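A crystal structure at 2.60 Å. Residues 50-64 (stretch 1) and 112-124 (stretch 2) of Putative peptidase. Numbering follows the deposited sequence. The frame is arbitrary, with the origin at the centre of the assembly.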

# COMPACT_ATOMS: atom_id res chain seq x y z
N SER A 50 -28.18 -1.12 25.28
CA SER A 50 -27.90 -2.39 25.95
C SER A 50 -26.78 -3.19 25.25
O SER A 50 -26.79 -3.31 24.02
CB SER A 50 -29.19 -3.22 26.06
OG SER A 50 -28.93 -4.54 26.52
N PRO A 51 -25.81 -3.74 26.02
CA PRO A 51 -24.65 -4.48 25.48
C PRO A 51 -24.98 -5.83 24.81
O PRO A 51 -25.72 -6.64 25.37
CB PRO A 51 -23.75 -4.70 26.71
CG PRO A 51 -24.69 -4.67 27.86
CD PRO A 51 -25.77 -3.67 27.49
N THR A 52 -24.40 -6.07 23.64
CA THR A 52 -24.67 -7.30 22.86
C THR A 52 -23.75 -8.46 23.26
O THR A 52 -24.09 -9.64 23.08
CB THR A 52 -24.51 -7.02 21.36
OG1 THR A 52 -24.85 -5.66 21.09
CG2 THR A 52 -25.39 -7.97 20.54
N TRP A 53 -22.57 -8.11 23.75
CA TRP A 53 -21.67 -9.05 24.38
C TRP A 53 -21.46 -8.61 25.83
O TRP A 53 -20.76 -7.63 26.09
CB TRP A 53 -20.35 -9.07 23.62
CG TRP A 53 -20.52 -9.55 22.22
CD1 TRP A 53 -20.67 -10.85 21.81
CD2 TRP A 53 -20.58 -8.75 21.04
NE1 TRP A 53 -20.82 -10.90 20.45
CE2 TRP A 53 -20.77 -9.62 19.95
CE3 TRP A 53 -20.49 -7.37 20.81
CZ2 TRP A 53 -20.86 -9.17 18.64
CZ3 TRP A 53 -20.59 -6.91 19.50
CH2 TRP A 53 -20.77 -7.81 18.43
N PRO A 54 -22.10 -9.32 26.77
CA PRO A 54 -21.95 -8.94 28.18
C PRO A 54 -20.66 -9.57 28.71
O PRO A 54 -19.97 -9.00 29.56
CB PRO A 54 -23.20 -9.53 28.85
CG PRO A 54 -23.88 -10.44 27.79
CD PRO A 54 -22.94 -10.52 26.60
N ALA A 55 -20.34 -10.74 28.15
CA ALA A 55 -19.07 -11.42 28.33
C ALA A 55 -17.84 -10.49 28.15
O ALA A 55 -16.77 -10.76 28.69
CB ALA A 55 -18.98 -12.60 27.37
N LEU A 56 -17.99 -9.42 27.39
CA LEU A 56 -16.87 -8.55 27.12
C LEU A 56 -16.90 -7.27 27.92
O LEU A 56 -16.14 -6.35 27.64
CB LEU A 56 -16.80 -8.23 25.63
CG LEU A 56 -16.34 -9.38 24.73
CD1 LEU A 56 -16.71 -9.13 23.28
CD2 LEU A 56 -14.83 -9.58 24.86
N GLN A 57 -17.74 -7.20 28.94
CA GLN A 57 -17.72 -6.01 29.80
C GLN A 57 -16.45 -5.96 30.69
O GLN A 57 -16.03 -6.97 31.24
CB GLN A 57 -19.00 -5.93 30.64
CG GLN A 57 -20.19 -5.20 29.98
CD GLN A 57 -21.42 -5.12 30.89
N ALA A 58 -15.85 -4.78 30.80
CA ALA A 58 -14.63 -4.57 31.61
C ALA A 58 -14.69 -5.25 32.97
O ALA A 58 -13.74 -5.90 33.43
CB ALA A 58 -14.35 -3.07 31.78
N THR A 59 -15.83 -5.10 33.62
CA THR A 59 -16.06 -5.63 34.95
C THR A 59 -15.85 -7.16 35.03
O THR A 59 -15.53 -7.68 36.09
CB THR A 59 -17.47 -5.22 35.46
OG1 THR A 59 -18.48 -6.02 34.82
CG2 THR A 59 -17.74 -3.73 35.16
N GLN A 60 -16.00 -7.86 33.91
CA GLN A 60 -15.86 -9.33 33.90
C GLN A 60 -14.40 -9.82 33.98
O GLN A 60 -14.14 -11.04 33.99
CB GLN A 60 -16.50 -9.92 32.65
CG GLN A 60 -17.96 -9.61 32.51
CD GLN A 60 -18.75 -10.18 33.65
OE1 GLN A 60 -19.19 -9.44 34.54
NE2 GLN A 60 -18.92 -11.50 33.66
N TYR A 61 -13.45 -8.89 34.01
CA TYR A 61 -12.06 -9.29 33.93
C TYR A 61 -11.19 -8.68 35.02
O TYR A 61 -11.45 -7.56 35.49
CB TYR A 61 -11.50 -8.98 32.54
CG TYR A 61 -12.21 -9.77 31.49
CD1 TYR A 61 -11.88 -11.11 31.27
CD2 TYR A 61 -13.24 -9.21 30.73
CE1 TYR A 61 -12.55 -11.86 30.32
CE2 TYR A 61 -13.91 -9.95 29.78
CZ TYR A 61 -13.55 -11.28 29.57
OH TYR A 61 -14.20 -12.05 28.62
N GLN A 62 -10.18 -9.45 35.43
CA GLN A 62 -9.16 -8.99 36.36
C GLN A 62 -7.84 -8.98 35.62
O GLN A 62 -7.21 -10.03 35.45
CB GLN A 62 -9.06 -9.92 37.58
CG GLN A 62 -10.32 -9.99 38.44
CD GLN A 62 -11.37 -10.93 37.85
OE1 GLN A 62 -11.10 -12.11 37.58
NE2 GLN A 62 -12.58 -10.41 37.64
N LEU A 63 -7.42 -7.81 35.18
CA LEU A 63 -6.26 -7.73 34.31
C LEU A 63 -4.91 -7.87 35.01
O LEU A 63 -3.86 -7.85 34.35
CB LEU A 63 -6.30 -6.43 33.52
CG LEU A 63 -7.47 -6.44 32.56
CD1 LEU A 63 -7.68 -5.06 31.98
CD2 LEU A 63 -7.32 -7.50 31.46
N ASP A 64 -4.91 -8.02 36.33
CA ASP A 64 -3.66 -8.34 37.00
C ASP A 64 -3.47 -9.86 37.05
O ASP A 64 -2.55 -10.36 37.69
CB ASP A 64 -3.57 -7.69 38.38
CG ASP A 64 -4.70 -8.10 39.32
OD1 ASP A 64 -5.67 -8.76 38.88
OD2 ASP A 64 -4.61 -7.75 40.52
N HIS A 112 -22.63 -2.80 10.94
CA HIS A 112 -23.13 -2.20 12.17
C HIS A 112 -22.62 -3.04 13.34
O HIS A 112 -22.15 -2.49 14.33
CB HIS A 112 -24.66 -2.17 12.15
CG HIS A 112 -25.28 -1.79 13.45
ND1 HIS A 112 -25.11 -0.54 14.02
CD2 HIS A 112 -26.08 -2.49 14.30
CE1 HIS A 112 -25.77 -0.49 15.17
NE2 HIS A 112 -26.37 -1.66 15.36
N LEU A 113 -22.70 -4.36 13.20
CA LEU A 113 -22.17 -5.29 14.21
C LEU A 113 -20.70 -5.06 14.57
O LEU A 113 -20.32 -5.13 15.74
CB LEU A 113 -22.38 -6.74 13.77
CG LEU A 113 -23.61 -7.31 14.43
CD1 LEU A 113 -23.64 -8.86 14.43
CD2 LEU A 113 -23.62 -6.76 15.84
N HIS A 114 -19.88 -4.79 13.55
CA HIS A 114 -18.47 -4.52 13.77
C HIS A 114 -18.30 -3.26 14.57
O HIS A 114 -17.39 -3.18 15.39
CB HIS A 114 -17.72 -4.40 12.46
CG HIS A 114 -17.23 -5.71 11.92
ND1 HIS A 114 -18.05 -6.59 11.26
CD2 HIS A 114 -16.00 -6.27 11.94
CE1 HIS A 114 -17.35 -7.65 10.89
NE2 HIS A 114 -16.11 -7.48 11.29
N THR A 115 -19.15 -2.28 14.34
CA THR A 115 -19.03 -1.02 15.05
C THR A 115 -19.45 -1.19 16.51
O THR A 115 -18.94 -0.52 17.41
CB THR A 115 -19.83 0.11 14.35
OG1 THR A 115 -19.49 0.14 12.96
CG2 THR A 115 -19.49 1.48 14.96
N LEU A 116 -20.36 -2.13 16.73
CA LEU A 116 -20.83 -2.39 18.07
C LEU A 116 -19.69 -3.06 18.83
O LEU A 116 -19.23 -2.57 19.87
CB LEU A 116 -22.05 -3.31 18.02
CG LEU A 116 -23.33 -2.88 18.75
CD1 LEU A 116 -23.51 -1.35 18.70
CD2 LEU A 116 -24.54 -3.59 18.13
N PHE A 117 -19.21 -4.16 18.26
CA PHE A 117 -18.02 -4.83 18.75
C PHE A 117 -16.94 -3.83 19.12
O PHE A 117 -16.42 -3.85 20.24
CB PHE A 117 -17.46 -5.78 17.70
CG PHE A 117 -16.37 -6.65 18.22
CD1 PHE A 117 -16.59 -7.48 19.32
CD2 PHE A 117 -15.12 -6.64 17.63
CE1 PHE A 117 -15.60 -8.28 19.81
CE2 PHE A 117 -14.10 -7.45 18.13
CZ PHE A 117 -14.35 -8.27 19.21
N ALA A 118 -16.61 -2.96 18.17
CA ALA A 118 -15.58 -1.96 18.42
C ALA A 118 -15.93 -1.04 19.61
O ALA A 118 -15.05 -0.62 20.37
CB ALA A 118 -15.27 -1.15 17.16
N GLU A 119 -17.21 -0.73 19.80
CA GLU A 119 -17.59 0.12 20.92
C GLU A 119 -17.54 -0.68 22.21
O GLU A 119 -16.92 -0.27 23.19
CB GLU A 119 -18.97 0.74 20.72
CG GLU A 119 -18.93 2.02 19.86
CD GLU A 119 -20.23 2.27 19.08
OE1 GLU A 119 -21.18 1.45 19.20
OE2 GLU A 119 -20.27 3.29 18.33
N GLU A 120 -18.15 -1.85 22.18
CA GLU A 120 -18.14 -2.67 23.37
C GLU A 120 -16.72 -3.01 23.87
O GLU A 120 -16.49 -3.05 25.08
CB GLU A 120 -19.03 -3.90 23.20
CG GLU A 120 -20.39 -3.68 23.85
CD GLU A 120 -21.47 -4.63 23.38
OE1 GLU A 120 -21.29 -5.87 23.50
OE2 GLU A 120 -22.52 -4.14 22.91
N THR A 121 -15.76 -3.19 22.96
CA THR A 121 -14.41 -3.58 23.35
C THR A 121 -13.45 -2.42 23.46
O THR A 121 -12.25 -2.62 23.64
CB THR A 121 -13.79 -4.53 22.33
OG1 THR A 121 -13.60 -3.84 21.10
CG2 THR A 121 -14.66 -5.78 22.12
N SER A 122 -13.95 -1.21 23.36
CA SER A 122 -13.08 -0.04 23.29
C SER A 122 -12.28 0.18 24.57
O SER A 122 -11.34 0.98 24.58
CB SER A 122 -13.93 1.21 23.01
OG SER A 122 -14.94 1.33 24.00
N TRP A 123 -12.65 -0.50 25.64
CA TRP A 123 -12.03 -0.26 26.95
C TRP A 123 -10.72 -1.01 27.10
O TRP A 123 -9.84 -0.61 27.86
CB TRP A 123 -12.97 -0.71 28.06
CG TRP A 123 -13.33 -2.17 27.98
CD1 TRP A 123 -14.37 -2.73 27.30
CD2 TRP A 123 -12.65 -3.26 28.63
NE1 TRP A 123 -14.40 -4.09 27.49
CE2 TRP A 123 -13.35 -4.45 28.29
CE3 TRP A 123 -11.51 -3.35 29.44
CZ2 TRP A 123 -12.95 -5.71 28.75
CZ3 TRP A 123 -11.12 -4.61 29.89
CH2 TRP A 123 -11.83 -5.77 29.55
N VAL A 124 -10.62 -2.10 26.34
CA VAL A 124 -9.49 -3.01 26.35
C VAL A 124 -8.11 -2.36 26.12
O VAL A 124 -7.27 -2.32 27.02
CB VAL A 124 -9.73 -4.13 25.33
CG1 VAL A 124 -8.48 -4.93 25.08
CG2 VAL A 124 -10.86 -5.01 25.82

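The loop formed by residues 50-64 packs against the C-terminal part of a helix and the turn that follows it, burying 655 Å² in total. Three residues, Glu-120, Trp-53 and Trp-123, account for about half of this area, and their conformations organise the contact.

Glu-120 points toward the loop with chi1 at -99°, between the m and t wells, and a nearly extended chi2 of 162°. This conformation carries its carboxylate to two successive backbone amides. Thr-52 N donates to Glu-120 OE2 at 2.8 Å with an almost linear angle of 169°, and Trp-53 N donates to Glu-120 OE1 at 2.6 Å. The carboxylate thus accepts hydrogen bonds from two consecutive main-chain amides. Thr-52, whose chi1 of -31° also lies off a well, adds a weak hydrogen bond from its OG1 to Glu-120 OE2 at 3.3 Å.

Trp-53 adopts chi1 m with chi2 at -77°, which lays its indole along the helix. The six-membered ring meets the helix backbone near its own plane, with CH2 3.8 Å from Leu-113 O and CZ3 4.0 Å from Leu-116 C. Trp-53 CZ3 also lies 3.3 Å from Phe-117 N. The CA-to-CB bond of Leu-113 points sideways relative to the loop, but the end of the side chain comes nearer, and CD2 lies 4.0 Å from Trp-53 CH2. Phe-117, with chi1 t, presents its edge to one face of the indole: the planes stand at 81° and the six-membered ring centroids are 5.5 Å apart. Its edge is shared with Leu-56, an m,t rotamer whose CD1 lies 3.7 Å from Phe-117 CE1.

Beyond the helix, Thr-121 is the first residue to leave helical phi/psi. Its p rotamer places OG1 2.9 Å from Phe-117 O, a hydrogen bond back to the last turn, while its CG2 lies 4.1 Å from Leu-56 CD1.

Trp-123, whose CA-to-CB bond points toward the loop, is also p, with chi2 at -89°. Its NE1 donates to Leu-56 O at 2.9 Å, with an angle of 139°; this carbonyl lies within the type I turn from Pro-54 to Gln-57. Ala-58 sits over one face: its CA is 3.5 Å from the centroid of the six-membered ring and only 11° off the normal, a CH-pi contact, and its small CB lies 3.6 Å from Trp-123 CD2. Leu-63, another m,t rotamer, approaches the ring edge, its CD1 4.1 Å from Trp-123 CZ3. Tyr-61 brings CD2 to 3.9 Å from Trp-123 CH2, while its OH donates to Ala-55 O at 2.9 Å, tying the ring back to the turn.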